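Local coordinates for protein DR2417 (Deinococcus radiodurans, PDB 4XWW) that belongs to the RNase J exonucleases, dimeric two-zinc enzymes of the metallo-beta-lactamase superfamily, and probably degrades RNA from the 5' end in rRNA maturation and mRNA decay, at residues A[30-35]-A[450-455]; A[60-65]-A[93-98]; A[253-258]-A[307-312]. All coordinates share one frame; numbering follows the deposited sequence.

Interaction 1 of 3, residues A[30-35]-A[450-455]; sequences IGKNIT and AGAVYV. With nucleotides of chain C.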
loop_
_atom_site.group_PDB
_atom_site.type_symbol
_atom_site.label_atom_id
_atom_site.label_comp_id
_atom_site.label_asym_id
_atom_site.label_seq_id
_atom_site.Cartn_x
_atom_site.Cartn_y
_atom_site.Cartn_z
ATOM N N ILE A 30 1.130 -1.967 15.577
ATOM C CA ILE A 30 1.214 -0.569 15.904
ATOM C C ILE A 30 -0.215 -0.018 15.914
ATOM O O ILE A 30 -0.832 0.159 14.866
ATOM C CB ILE A 30 2.095 0.176 14.919
ATOM C CG1 ILE A 30 3.521 -0.386 15.005
ATOM C CG2 ILE A 30 2.059 1.674 15.224
ATOM C CD1 ILE A 30 4.507 0.259 14.085
ATOM N N GLY A 31 -0.737 0.222 17.116
ATOM C CA GLY A 31 -2.110 0.657 17.288
ATOM C C GLY A 31 -2.816 0.040 18.485
ATOM O O GLY A 31 -2.352 -0.960 19.064
ATOM N N LYS A 32 -3.956 0.650 18.819
ATOM C CA LYS A 32 -4.824 0.329 19.968
ATOM C C LYS A 32 -4.083 -0.155 21.208
ATOM O O LYS A 32 -4.387 -1.208 21.769
ATOM C CB LYS A 32 -5.924 -0.690 19.576
ATOM C CG LYS A 32 -5.483 -2.047 19.014
ATOM C CD LYS A 32 -6.747 -2.853 18.577
ATOM C CE LYS A 32 -6.408 -4.112 17.765
ATOM N NZ LYS A 32 -5.630 -5.093 18.589
ATOM N N ASN A 33 -3.142 0.664 21.659
ATOM C CA ASN A 33 -2.365 0.367 22.845
ATOM C C ASN A 33 -3.215 0.329 24.102
ATOM O O ASN A 33 -4.010 1.245 24.359
ATOM C CB ASN A 33 -1.251 1.400 22.970
ATOM C CG ASN A 33 -0.244 1.278 21.841
ATOM O OD1 ASN A 33 0.563 0.377 21.847
ATOM N ND2 ASN A 33 -0.321 2.155 20.860
ATOM N N ILE A 34 -3.045 -0.734 24.889
ATOM C CA ILE A 34 -3.673 -0.848 26.191
ATOM C C ILE A 34 -2.991 -1.982 26.957
ATOM O O ILE A 34 -2.910 -3.127 26.489
ATOM C CB ILE A 34 -5.208 -1.077 26.106
ATOM C CG1 ILE A 34 -5.768 -1.371 27.508
ATOM C CG2 ILE A 34 -5.563 -2.194 25.098
ATOM C CD1 ILE A 34 -7.290 -1.270 27.618
ATOM N N THR A 35 -2.483 -1.639 28.137
ATOM C CA THR A 35 -1.708 -2.573 28.941
ATOM C C THR A 35 -2.258 -2.626 30.362
ATOM O O THR A 35 -2.480 -1.591 31.012
ATOM C CB THR A 35 -0.224 -2.179 28.972
ATOM O OG1 THR A 35 0.242 -2.011 27.630
ATOM C CG2 THR A 35 0.606 -3.252 29.666
ATOM N N ALA A 450 -8.315 -11.634 24.111
ATOM C CA ALA A 450 -7.814 -10.391 23.552
ATOM C C ALA A 450 -8.147 -10.351 22.078
ATOM O O ALA A 450 -8.407 -11.386 21.480
ATOM C CB ALA A 450 -6.315 -10.263 23.766
ATOM N N GLY A 451 -8.141 -9.163 21.490
ATOM C CA GLY A 451 -8.388 -9.058 20.066
ATOM C C GLY A 451 -9.030 -7.767 19.623
ATOM O O GLY A 451 -8.970 -6.759 20.328
ATOM N N ALA A 452 -9.646 -7.803 18.439
ATOM C CA ALA A 452 -10.148 -6.592 17.814
ATOM C C ALA A 452 -11.672 -6.523 17.832
ATOM O O ALA A 452 -12.356 -7.537 17.703
ATOM C CB ALA A 452 -9.618 -6.490 16.385
ATOM N N VAL A 453 -12.197 -5.317 18.014
ATOM C CA VAL A 453 -13.621 -5.056 17.848
ATOM C C VAL A 453 -13.764 -3.963 16.791
ATOM O O VAL A 453 -13.172 -2.893 16.931
ATOM C CB VAL A 453 -14.295 -4.601 19.148
ATOM C CG1 VAL A 453 -15.784 -4.331 18.908
ATOM C CG2 VAL A 453 -14.121 -5.645 20.256
ATOM N N TYR A 454 -14.507 -4.240 15.718
ATOM C CA TYR A 454 -14.636 -3.261 14.644
ATOM C C TYR A 454 -15.736 -2.243 14.900
ATOM O O TYR A 454 -16.806 -2.574 15.398
ATOM C CB TYR A 454 -14.901 -3.956 13.304
ATOM C CG TYR A 454 -13.860 -4.990 12.946
ATOM C CD1 TYR A 454 -12.519 -4.781 13.232
ATOM C CD2 TYR A 454 -14.221 -6.182 12.339
ATOM C CE1 TYR A 454 -11.561 -5.724 12.912
ATOM C CE2 TYR A 454 -13.274 -7.128 12.012
ATOM C CZ TYR A 454 -11.945 -6.896 12.302
ATOM O OH TYR A 454 -11.006 -7.846 11.976
ATOM N N VAL A 455 -15.450 -0.997 14.546
ATOM C CA VAL A 455 -16.446 0.066 14.550
ATOM C C VAL A 455 -16.738 0.475 13.106
ATOM O O VAL A 455 -15.829 0.797 12.347
ATOM C CB VAL A 455 -15.969 1.285 15.352
ATOM C CG1 VAL A 455 -17.013 2.391 15.318
ATOM C CG2 VAL A 455 -15.673 0.882 16.793
ATOM P P U C 2 6.394 8.869 12.280
ATOM O OP1 U C 2 5.915 9.923 13.202
ATOM O OP2 U C 2 7.622 8.110 12.606
ATOM O "O5'" U C 2 5.247 7.786 12.053
ATOM C "C5'" U C 2 3.893 8.173 11.770
ATOM C "C4'" U C 2 2.925 7.222 12.433
ATOM O "O4'" U C 2 2.918 5.947 11.729
ATOM C "C3'" U C 2 3.214 6.892 13.896
ATOM O "O3'" U C 2 1.985 6.853 14.606
ATOM C "C2'" U C 2 3.781 5.478 13.827
ATOM O "O2'" U C 2 3.585 4.746 15.017
ATOM C "C1'" U C 2 2.969 4.901 12.672
ATOM N N1 U C 2 3.572 3.722 12.037
ATOM C C2 U C 2 2.733 2.677 11.703
ATOM O O2 U C 2 1.532 2.700 11.906
ATOM N N3 U C 2 3.358 1.602 11.121
ATOM C C4 U C 2 4.701 1.465 10.846
ATOM O O4 U C 2 5.108 0.430 10.314
ATOM C C5 U C 2 5.502 2.587 11.226
ATOM C C6 U C 2 4.924 3.652 11.795
HETATM O O HOH W 1 -6.645 -5.397 20.997
#
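Lys32 reaches across toward Gly451 and Ala452, and its long side chain makes the whole of this small contact. The aliphatic part reaches across to the strand, with Lys32 CE 4.2 Å from Ala452 CB. From there the chain bends at its last torsion (chi4 64°), which turns NZ away from the methyl. The ammonium stays 4.1 Å from Gly451 O, too far for a direct bond, and a water fills the step: it lies 2.6 Å from Lys32 NZ and 2.8 Å from Gly451 O. The stronger partner of NZ is Glu29, whose carboxylate forms a salt bridge with it, while Ile63 packs against the lysine chain and also meets Ala452.

On the RNA side, Ile30 meets U2 of chain C. Its CD1 sits above the uracil ring, 3.5 Å from U2 N3, and its CG2 approaches the ribose at 3.4 Å from U2 O2'. The segment thus touches RNA through Ile30 and strand 452-456 through the side chain of Lys32, and Asn33 ND2 bonds to the carbonyl of Asp88, a zinc ligand: this is a loop beside the two-zinc site of the metallo-beta-lactamase fold, between bound RNA and the small antiparallel sheet.

Interaction 2 of 3, residues A[60-65]-A[93-98]; sequences IDLIVP and LPYIFA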
loop_
_atom_site.group_PDB
_atom_site.type_symbol
_atom_site.label_atom_id
_atom_site.label_comp_id
_atom_site.label_asym_id
_atom_site.label_seq_id
_atom_site.Cartn_x
_atom_site.Cartn_y
_atom_site.Cartn_z
ATOM N N ILE A 60 -14.793 -0.514 7.306
ATOM C CA ILE A 60 -14.859 -0.154 8.727
ATOM C C ILE A 60 -14.075 1.126 9.015
ATOM O O ILE A 60 -13.161 1.492 8.272
ATOM C CB ILE A 60 -14.355 -1.289 9.668
ATOM C CG1 ILE A 60 -12.832 -1.393 9.666
ATOM C CG2 ILE A 60 -15.064 -2.626 9.381
ATOM C CD1 ILE A 60 -12.301 -2.401 10.667
ATOM N N ASP A 61 -14.449 1.809 10.096
ATOM C CA ASP A 61 -13.878 3.116 10.414
ATOM C C ASP A 61 -12.683 3.041 11.360
ATOM O O ASP A 61 -11.659 3.685 11.125
ATOM C CB ASP A 61 -14.952 4.020 11.017
ATOM C CG ASP A 61 -16.156 4.171 10.116
ATOM O OD1 ASP A 61 -15.975 4.241 8.882
ATOM O OD2 ASP A 61 -17.288 4.208 10.637
ATOM N N LEU A 62 -12.813 2.273 12.435
ATOM C CA LEU A 62 -11.708 2.123 13.374
ATOM C C LEU A 62 -11.824 0.816 14.147
ATOM O O LEU A 62 -12.820 0.114 14.045
ATOM C CB LEU A 62 -11.662 3.314 14.341
ATOM C CG LEU A 62 -12.949 3.618 15.098
ATOM C CD1 LEU A 62 -12.864 3.163 16.567
ATOM C CD2 LEU A 62 -13.280 5.110 15.015
ATOM N N ILE A 63 -10.774 0.486 14.886
ATOM C CA ILE A 63 -10.712 -0.764 15.626
ATOM C C ILE A 63 -10.395 -0.460 17.101
ATOM O O ILE A 63 -9.514 0.321 17.396
ATOM C CB ILE A 63 -9.637 -1.711 15.040
ATOM C CG1 ILE A 63 -9.856 -1.904 13.531
ATOM C CG2 ILE A 63 -9.638 -3.030 15.791
ATOM C CD1 ILE A 63 -8.695 -2.570 12.804
ATOM N N VAL A 64 -11.114 -1.088 18.015
ATOM C CA VAL A 64 -10.872 -0.873 19.434
ATOM C C VAL A 64 -10.610 -2.221 20.082
ATOM O O VAL A 64 -10.942 -3.252 19.504
ATOM C CB VAL A 64 -12.052 -0.146 20.099
ATOM C CG1 VAL A 64 -12.198 1.237 19.504
ATOM C CG2 VAL A 64 -13.332 -0.940 19.959
ATOM N N PRO A 65 -9.995 -2.229 21.279
ATOM C CA PRO A 65 -9.606 -3.518 21.859
ATOM C C PRO A 65 -10.765 -4.276 22.465
ATOM O O PRO A 65 -11.713 -3.667 22.969
ATOM C CB PRO A 65 -8.595 -3.134 22.960
ATOM C CG PRO A 65 -8.299 -1.687 22.778
ATOM C CD PRO A 65 -9.480 -1.091 22.056
ATOM N N LEU A 93 -11.003 5.056 24.331
ATOM C CA LEU A 93 -11.537 5.338 25.666
ATOM C C LEU A 93 -13.068 5.561 25.738
ATOM O O LEU A 93 -13.703 5.095 26.686
ATOM C CB LEU A 93 -10.785 6.534 26.273
ATOM C CG LEU A 93 -9.302 6.220 26.513
ATOM C CD1 LEU A 93 -8.511 7.425 26.987
ATOM C CD2 LEU A 93 -9.142 5.062 27.510
ATOM N N PRO A 94 -13.674 6.245 24.744
ATOM C CA PRO A 94 -15.140 6.359 24.768
ATOM C C PRO A 94 -15.839 5.000 24.813
ATOM O O PRO A 94 -16.798 4.804 25.559
ATOM C CB PRO A 94 -15.455 7.072 23.447
ATOM C CG PRO A 94 -14.237 7.833 23.139
ATOM C CD PRO A 94 -13.095 6.997 23.611
ATOM N N TYR A 95 -15.330 4.063 24.023
ATOM C CA TYR A 95 -15.889 2.717 23.962
ATOM C C TYR A 95 -15.599 1.909 25.226
ATOM O O TYR A 95 -16.476 1.216 25.741
ATOM C CB TYR A 95 -15.348 1.997 22.726
ATOM C CG TYR A 95 -15.560 2.811 21.468
ATOM C CD1 TYR A 95 -14.608 3.737 21.048
ATOM C CD2 TYR A 95 -16.730 2.687 20.724
ATOM C CE1 TYR A 95 -14.807 4.495 19.905
ATOM C CE2 TYR A 95 -16.935 3.444 19.582
ATOM C CZ TYR A 95 -15.970 4.344 19.178
ATOM O OH TYR A 95 -16.162 5.098 18.043
ATOM N N ILE A 96 -14.376 2.024 25.731
ATOM C CA ILE A 96 -13.957 1.311 26.935
ATOM C C ILE A 96 -14.600 1.901 28.209
ATOM O O ILE A 96 -15.199 1.159 29.004
ATOM C CB ILE A 96 -12.399 1.313 27.056
ATOM C CG1 ILE A 96 -11.760 0.580 25.862
ATOM C CG2 ILE A 96 -11.960 0.728 28.418
ATOM C CD1 ILE A 96 -10.288 0.866 25.655
ATOM N N PHE A 97 -14.495 3.216 28.411
ATOM C CA PHE A 97 -15.006 3.820 29.653
ATOM C C PHE A 97 -16.523 3.646 29.800
ATOM O O PHE A 97 -17.026 3.554 30.914
ATOM C CB PHE A 97 -14.662 5.317 29.745
ATOM C CG PHE A 97 -13.210 5.611 30.052
ATOM C CD1 PHE A 97 -12.361 4.626 30.541
ATOM C CD2 PHE A 97 -12.703 6.890 29.865
ATOM C CE1 PHE A 97 -11.027 4.907 30.824
ATOM C CE2 PHE A 97 -11.366 7.183 30.141
ATOM C CZ PHE A 97 -10.527 6.188 30.630
ATOM N N ALA A 98 -17.255 3.593 28.687
ATOM C CA ALA A 98 -18.715 3.456 28.758
ATOM C C ALA A 98 -19.140 2.120 29.364
ATOM O O ALA A 98 -20.244 1.998 29.902
ATOM C CB ALA A 98 -19.338 3.625 27.378
#
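Val64 and Tyr95 mark the closest backbone approach, 7.7 Å between their CA atoms, with Pro65 and Ile96 next in line. Strand 62-65 and helix 93-97 run in roughly the same direction, their axes 8.7 Å apart and crossing at -37°, so the helix lies over one face of the strand. Along its edge the strand pairs with 452-456, where Asp61 and Leu62 both face Val455 in a classic beta bulge.

Tyr95 carries most of the contact. Its CG stands anti to the carbonyl carbon (chi1 -53°), which lays the ring along the strand past two residues whose side chains point toward the helix. Val64 comes at about a right angle to it, CG1 3.8 Å from Tyr95 CD1. Farther along, Leu62 approaches from the opposite direction, with CD1 4.1 Å from Tyr95 CE1 and both its methyls close to the phenol oxygen. Both aliphatic groups meet the ring obliquely. A second, smaller pair lies toward the strand's end, where the CD1 methyl of Ile96 reaches 4.2 Å from Pro65 CD.

The helix also packs on its other neighbours: Phe122 of helix 109-122 makes an edge-to-face pair with Tyr95, and Ile96 also rests on Trp80 of strand 77-82. Between the two segments the contact is van der Waals throughout; even the Tyr95 hydroxyl meets methyl groups of Leu62 here. Carbon surfaces, an aromatic ring and a proline ring fix the spacing of strand and helix by fit and dispersion, with no directional bond to set it.

Interaction 3 of 3, residues A[253-258]-A[307-312]; sequences QNILDL and LFVCTG. With nucleotides of chain C.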
loop_
_atom_site.group_PDB
_atom_site.type_symbol
_atom_site.label_atom_id
_atom_site.label_comp_id
_atom_site.label_asym_id
_atom_site.label_seq_id
_atom_site.Cartn_x
_atom_site.Cartn_y
_atom_site.Cartn_z
ATOM N N GLN A 253 3.935 24.786 15.531
ATOM C CA GLN A 253 4.374 26.011 16.205
ATOM C C GLN A 253 5.624 26.573 15.527
ATOM O O GLN A 253 5.724 27.776 15.272
ATOM C CB GLN A 253 4.671 25.771 17.687
ATOM C CG GLN A 253 5.232 27.015 18.385
ATOM C CD GLN A 253 4.192 28.114 18.562
ATOM O OE1 GLN A 253 3.031 27.843 18.869
ATOM N NE2 GLN A 253 4.616 29.368 18.406
ATOM N N ASN A 254 6.571 25.699 15.221
ATOM C CA ASN A 254 7.785 26.159 14.548
ATOM C C ASN A 254 7.472 26.760 13.175
ATOM O O ASN A 254 8.107 27.726 12.761
ATOM C CB ASN A 254 8.794 25.010 14.437
ATOM C CG ASN A 254 9.363 24.598 15.792
ATOM O OD1 ASN A 254 9.413 25.399 16.735
ATOM N ND2 ASN A 254 9.826 23.357 15.883
ATOM N N ILE A 255 6.457 26.232 12.499
ATOM C CA ILE A 255 6.026 26.808 11.229
ATOM C C ILE A 255 5.382 28.190 11.449
ATOM O O ILE A 255 5.598 29.115 10.666
ATOM C CB ILE A 255 5.052 25.858 10.497
ATOM C CG1 ILE A 255 5.812 24.597 10.058
ATOM C CG2 ILE A 255 4.326 26.583 9.347
ATOM C CD1 ILE A 255 4.889 23.425 9.787
ATOM N N LEU A 256 4.603 28.334 12.516
ATOM C CA LEU A 256 4.015 29.640 12.826
ATOM C C LEU A 256 5.109 30.681 13.018
ATOM O O LEU A 256 5.025 31.799 12.504
ATOM C CB LEU A 256 3.135 29.577 14.075
ATOM C CG LEU A 256 1.994 28.563 14.025
ATOM C CD1 LEU A 256 1.112 28.700 15.290
ATOM C CD2 LEU A 256 1.163 28.701 12.759
ATOM N N ASP A 257 6.153 30.293 13.739
ATOM C CA ASP A 257 7.213 31.241 14.037
ATOM C C ASP A 257 8.037 31.579 12.797
ATOM O O ASP A 257 8.349 32.743 12.565
ATOM C CB ASP A 257 8.098 30.710 15.161
ATOM C CG ASP A 257 7.394 30.746 16.521
ATOM O OD1 ASP A 257 6.641 31.707 16.790
ATOM O OD2 ASP A 257 7.568 29.797 17.305
ATOM N N LEU A 258 8.375 30.585 11.977
ATOM C CA LEU A 258 9.123 30.904 10.757
ATOM C C LEU A 258 8.270 31.693 9.777
ATOM O O LEU A 258 8.791 32.530 9.048
ATOM C CB LEU A 258 9.673 29.644 10.080
ATOM C CG LEU A 258 8.719 28.683 9.375
ATOM C CD1 LEU A 258 8.491 29.072 7.895
ATOM C CD2 LEU A 258 9.269 27.267 9.503
ATOM N N LEU A 307 0.528 31.574 3.968
ATOM C CA LEU A 307 0.834 30.181 4.259
ATOM C C LEU A 307 -0.410 29.450 4.788
ATOM O O LEU A 307 -1.045 29.891 5.746
ATOM C CB LEU A 307 1.989 30.084 5.268
ATOM C CG LEU A 307 2.633 28.696 5.355
ATOM C CD1 LEU A 307 4.105 28.817 5.700
ATOM C CD2 LEU A 307 1.943 27.849 6.396
ATOM N N PHE A 308 -0.757 28.342 4.144
ATOM C CA PHE A 308 -1.863 27.498 4.573
ATOM C C PHE A 308 -1.305 26.260 5.264
ATOM O O PHE A 308 -0.503 25.538 4.674
ATOM C CB PHE A 308 -2.719 27.051 3.377
ATOM C CG PHE A 308 -3.469 28.147 2.699
ATOM C CD1 PHE A 308 -2.894 28.858 1.652
ATOM C CD2 PHE A 308 -4.775 28.436 3.052
ATOM C CE1 PHE A 308 -3.608 29.856 1.000
ATOM C CE2 PHE A 308 -5.482 29.424 2.413
ATOM C CZ PHE A 308 -4.898 30.139 1.384
ATOM N N VAL A 309 -1.740 26.005 6.493
ATOM C CA VAL A 309 -1.402 24.760 7.186
ATOM C C VAL A 309 -2.662 23.907 7.118
ATOM O O VAL A 309 -3.699 24.316 7.610
ATOM C CB VAL A 309 -0.975 25.003 8.645
ATOM C CG1 VAL A 309 -0.612 23.696 9.314
ATOM C CG2 VAL A 309 0.192 25.959 8.698
ATOM N N CYS A 310 -2.568 22.749 6.446
ATOM C CA CYS A 310 -3.738 21.978 5.978
ATOM C C CYS A 310 -3.781 20.523 6.475
ATOM O O CYS A 310 -2.750 19.879 6.601
ATOM C CB CYS A 310 -3.767 21.922 4.450
ATOM S SG CYS A 310 -3.577 23.474 3.530
ATOM N N THR A 311 -4.991 19.997 6.687
ATOM C CA THR A 311 -5.196 18.582 6.933
ATOM C C THR A 311 -4.963 17.769 5.664
ATOM O O THR A 311 -5.064 18.303 4.564
ATOM C CB THR A 311 -6.614 18.331 7.411
ATOM O OG1 THR A 311 -7.534 18.933 6.494
ATOM C CG2 THR A 311 -6.836 18.945 8.808
ATOM N N GLY A 312 -4.696 16.480 5.829
ATOM C CA GLY A 312 -4.618 15.587 4.695
ATOM C C GLY A 312 -3.280 14.944 4.420
ATOM O O GLY A 312 -3.079 14.443 3.323
ATOM P P U C 6 -10.222 17.187 7.903
ATOM O OP1 U C 6 -10.012 18.247 6.882
ATOM O OP2 U C 6 -10.045 17.479 9.354
ATOM O "O5'" U C 6 -11.708 16.623 7.743
ATOM C "C5'" U C 6 -12.155 16.033 6.533
ATOM C "C4'" U C 6 -13.497 15.370 6.719
ATOM O "O4'" U C 6 -13.378 14.283 7.674
ATOM C "C3'" U C 6 -14.584 16.256 7.304
ATOM O "O3'" U C 6 -15.201 17.089 6.340
ATOM C "C2'" U C 6 -15.525 15.250 7.951
ATOM O "O2'" U C 6 -16.332 14.613 6.972
ATOM C "C1'" U C 6 -14.531 14.226 8.491
ATOM N N1 U C 6 -14.145 14.518 9.895
ATOM C C2 U C 6 -14.947 14.000 10.896
ATOM O O2 U C 6 -15.933 13.321 10.666
ATOM N N3 U C 6 -14.551 14.302 12.179
ATOM C C4 U C 6 -13.460 15.057 12.560
ATOM O O4 U C 6 -13.235 15.241 13.760
ATOM C C5 U C 6 -12.681 15.560 11.470
ATOM C C6 U C 6 -13.045 15.280 10.214
ATOM P P U C 5 -5.185 14.248 11.135
ATOM O OP1 U C 5 -4.247 13.496 10.272
ATOM O OP2 U C 5 -4.887 15.650 11.489
ATOM O "O5'" U C 5 -6.622 14.212 10.455
ATOM C "C5'" U C 5 -6.823 14.850 9.186
ATOM C "C4'" U C 5 -7.901 14.149 8.398
ATOM O "O4'" U C 5 -8.174 12.838 8.963
ATOM C "C3'" U C 5 -9.262 14.821 8.401
ATOM O "O3'" U C 5 -9.315 15.936 7.523
ATOM C "C2'" U C 5 -10.162 13.670 7.981
ATOM O "O2'" U C 5 -10.088 13.390 6.600
ATOM C "C1'" U C 5 -9.546 12.520 8.777
ATOM N N1 U C 5 -10.177 12.356 10.094
ATOM C C2 U C 5 -11.355 11.638 10.148
ATOM O O2 U C 5 -11.863 11.127 9.165
ATOM N N3 U C 5 -11.907 11.531 11.398
ATOM C C4 U C 5 -11.426 12.063 12.574
ATOM O O4 U C 5 -12.043 11.876 13.623
ATOM C C5 U C 5 -10.208 12.803 12.435
ATOM C C6 U C 5 -9.644 12.927 11.227
#
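Ile255, on helix 249-261, packs onto Leu307 and Val309 of strand 306-310, a helix-on-sheet contact within the beta-CASP domain, whose core is a parallel sheet with 306-310 between strands 265-269 and 240-243. The tight part is one small cluster of methyls. Ile255 CG2 points at the sheet and touches both strand residues, lying 4.0 Å from Leu307 CD2 and 4.2 Å from Val309 CG2. With CG1 anti to the carbonyl carbon (chi1 -67°), the isoleucine presents this shorter branch to the strand. Leu307 crosses it at about a right angle, and Val309, two residues on, faces the helix from the same side of the sheet.

Around this centre the fit between the segments slackens. Leu256 and Leu258 flank the isoleucine, but their side chains stop short of contact with the strand; Leu256 packs on Val266 instead, and Leu258 on Ile233 of helix 222-234. Away from the sheet the helix turns polar, and Asp257 is partly exposed: Gln253 and Asp257, one turn apart, are joined by a nearly straight bond of 171° from Gln253 NE2 to Asp257 OD2, 3.2 Å long. The donor reaches that oxygen from above the carboxylate plane.

Beyond the strand's C-terminal end the chain leaves the hydrophobic core and meets RNA. Thr311 OG1 accepts a hydrogen bond from the backbone N of Val320 and donates its own proton to the phosphate of U6 of chain C, 2.6 Å from Thr311 OG1 to U6 OP1.

Overall arrangement
From the N terminus, segment 30-35 opens interaction 1, which closes only when the chain returns at 450-455. Inside that long loop interaction 2 closes first, joining 60-65 to 93-98 within the metallo-beta-lactamase part, and interaction 3 follows in series, joining 253-258 to 307-312 in the beta-CASP domain; none cross. Interactions 1 and 2 are neighbours, centres 8 Å apart, because strands 62-65 and 452-456 pair in one antiparallel sheet, so the late return of the chain is built onto the early part. Interaction 3 stands apart, its centre about 32 Å from that of interaction 1, yet interactions 1 and 3 both reach nucleotides of the same RNA.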